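Local atomic coordinates of protein-tyrosine-phosphatase (Chaetomium thermophilum var. thermophilum DSM 1495, PDB entry 5M43), a protein that probably removes phosphate from tyrosine and serine/threonine residues of proteins, as the dual specificity phosphatase domain of the Yvh1 protein. Residues F77-L82 with I115-W120. Residues are numbered along the deposited sequence; the frame is centred on the assembly and turned at random.
Sequences FIDSGL and IAYLLW
Tyr117 OH is held by several groups: a water whose O lies 2.9 Å from Tyr117 OH, Lys121 NZ, which hydrogen-bonds to it from the next turn of its own helix, and Asp10 OD2, which adds a weak bond. That water lies in the plane of the phenol ring, and it donates to Asp79 OD1 over 2.6 Å. The same carboxylate oxygen makes a salt bridge with Arg83, so the acid is held while its OD1 sits at the edge of the Trp120 indole, 3.6 Å from Trp120 CZ3, the carboxylate and indole planes 73° apart. The phenol ring itself packs against aliphatic groups. Ile78 CG2, anti to its backbone N, sits over the centre of one face of the Tyr117 ring in a CH-pi contact, 3.7 Å from the centroid and 13° off the normal. Leu82 CD1 comes in obliquely, 3.6 Å from Tyr117 CZ. An alanine in place of Tyr117 would probably leave a gap against Ile78 and Leu82 and deprive the bridging water and Lys121 of their shared hydroxyl. Segments 77-82 and 115-120 cross at -71°, their axes 10.7 Å apart at closest approach, joining helices 71-83 and 109-121 within the helical packing of the dual specificity phosphatase catalytic domain.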
loop_
_atom_site.group_PDB
_atom_site.type_symbol
_atom_site.label_atom_id
_atom_site.label_comp_id
_atom_site.label_asym_id
_atom_site.label_seq_id
_atom_site.Cartn_x
_atom_site.Cartn_y
_atom_site.Cartn_z
ATOM N N PHE A 77 9.350 1.252 0.845
ATOM C CA PHE A 77 9.337 0.005 0.082
ATOM C C PHE A 77 8.560 0.158 -1.225
ATOM O O PHE A 77 9.040 -0.217 -2.305
ATOM C CB PHE A 77 8.693 -1.135 0.889
ATOM C CG PHE A 77 8.741 -2.431 0.186
ATOM C CD1 PHE A 77 9.857 -3.268 0.352
ATOM C CD2 PHE A 77 7.648 -2.845 -0.617
ATOM C CE1 PHE A 77 9.916 -4.519 -0.297
ATOM C CE2 PHE A 77 7.689 -4.097 -1.295
ATOM C CZ PHE A 77 8.845 -4.931 -1.115
ATOM N N ILE A 78 7.375 0.749 -1.154
ATOM C CA ILE A 78 6.546 0.936 -2.347
ATOM C C ILE A 78 7.241 1.882 -3.328
ATOM O O ILE A 78 7.393 1.578 -4.534
ATOM C CB ILE A 78 5.160 1.463 -1.957
ATOM C CG1 ILE A 78 4.414 0.426 -1.069
ATOM C CG2 ILE A 78 4.341 1.811 -3.222
ATOM C CD1 ILE A 78 3.176 0.981 -0.452
ATOM N N ASP A 79 7.709 3.033 -2.832
ATOM C CA ASP A 79 8.351 3.990 -3.724
ATOM C C ASP A 79 9.607 3.400 -4.350
ATOM O O ASP A 79 9.838 3.552 -5.552
ATOM C CB ASP A 79 8.670 5.286 -2.957
ATOM C CG ASP A 79 9.279 6.349 -3.838
ATOM O OD1 ASP A 79 8.523 6.821 -4.697
ATOM O OD2 ASP A 79 10.464 6.736 -3.588
ATOM N N SER A 80 10.488 2.771 -3.545
ATOM C CA SER A 80 11.715 2.270 -4.156
ATOM C C SER A 80 11.436 1.114 -5.107
ATOM O O SER A 80 12.109 0.985 -6.146
ATOM C CB SER A 80 12.753 1.880 -3.105
ATOM O OG SER A 80 12.284 0.838 -2.305
ATOM N N GLY A 81 10.442 0.271 -4.808
ATOM C CA GLY A 81 10.093 -0.769 -5.771
ATOM C C GLY A 81 9.562 -0.209 -7.082
ATOM O O GLY A 81 9.978 -0.655 -8.158
ATOM N N LEU A 82 8.715 0.825 -7.020
ATOM C CA LEU A 82 8.228 1.448 -8.267
ATOM C C LEU A 82 9.345 2.139 -9.051
ATOM O O LEU A 82 9.385 2.060 -10.292
ATOM C CB LEU A 82 7.129 2.453 -7.961
ATOM C CG LEU A 82 5.847 1.803 -7.393
ATOM C CD1 LEU A 82 4.891 2.871 -6.874
ATOM C CD2 LEU A 82 5.151 0.861 -8.515
ATOM N N ILE A 115 -2.830 3.972 0.990
ATOM C CA ILE A 115 -3.225 5.345 1.247
ATOM C C ILE A 115 -2.035 6.140 1.793
ATOM O O ILE A 115 -1.833 7.301 1.426
ATOM C CB ILE A 115 -4.439 5.386 2.186
ATOM C CG1 ILE A 115 -5.684 4.857 1.435
ATOM C CG2 ILE A 115 -4.626 6.810 2.759
ATOM C CD1 ILE A 115 -6.832 4.770 2.452
ATOM N N ALA A 116 -1.257 5.545 2.720
ATOM C CA ALA A 116 -0.100 6.272 3.244
ATOM C C ALA A 116 0.851 6.686 2.130
ATOM O O ALA A 116 1.406 7.792 2.162
ATOM C CB ALA A 116 0.649 5.405 4.258
ATOM N N TYR A 117 1.066 5.788 1.165
ATOM C CA TYR A 117 1.920 6.114 0.032
ATOM C C TYR A 117 1.285 7.204 -0.823
ATOM O O TYR A 117 1.971 8.162 -1.226
ATOM C CB TYR A 117 2.171 4.827 -0.751
ATOM C CG TYR A 117 2.728 5.112 -2.145
ATOM C CD1 TYR A 117 4.052 5.347 -2.351
ATOM C CD2 TYR A 117 1.871 5.121 -3.238
ATOM C CE1 TYR A 117 4.533 5.630 -3.645
ATOM C CE2 TYR A 117 2.315 5.357 -4.537
ATOM C CZ TYR A 117 3.673 5.564 -4.742
ATOM O OH TYR A 117 4.155 5.869 -6.005
ATOM N N LEU A 118 -0.036 7.086 -1.101
ATOM C CA LEU A 118 -0.685 8.080 -1.967
ATOM C C LEU A 118 -0.669 9.472 -1.334
ATOM O O LEU A 118 -0.474 10.484 -2.025
ATOM C CB LEU A 118 -2.133 7.684 -2.278
ATOM C CG LEU A 118 -2.365 6.406 -3.089
ATOM C CD1 LEU A 118 -3.885 6.141 -3.154
ATOM C CD2 LEU A 118 -1.816 6.700 -4.524
ATOM N N LEU A 119 -0.918 9.561 -0.016
ATOM C CA LEU A 119 -0.871 10.854 0.670
ATOM C C LEU A 119 0.531 11.453 0.643
ATOM O O LEU A 119 0.712 12.674 0.533
ATOM C CB LEU A 119 -1.299 10.680 2.148
ATOM C CG LEU A 119 -2.775 10.276 2.268
ATOM C CD1 LEU A 119 -3.019 9.958 3.786
ATOM C CD2 LEU A 119 -3.680 11.402 1.818
ATOM N N TRP A 120 1.536 10.586 0.730
ATOM C CA TRP A 120 2.930 11.045 0.738
ATOM C C TRP A 120 3.369 11.485 -0.653
ATOM O O TRP A 120 4.107 12.472 -0.801
ATOM C CB TRP A 120 3.806 9.885 1.226
ATOM C CG TRP A 120 5.251 10.136 1.025
ATOM C CD1 TRP A 120 6.081 10.879 1.833
ATOM C CD2 TRP A 120 6.073 9.647 -0.068
ATOM N NE1 TRP A 120 7.364 10.931 1.279
ATOM C CE2 TRP A 120 7.375 10.153 0.129
ATOM C CE3 TRP A 120 5.831 8.835 -1.188
ATOM C CZ2 TRP A 120 8.425 9.850 -0.734
ATOM C CZ3 TRP A 120 6.884 8.551 -2.052
ATOM C CH2 TRP A 120 8.165 9.086 -1.843
HETATM O O HOH W 1 6.926 6.121 -6.651
#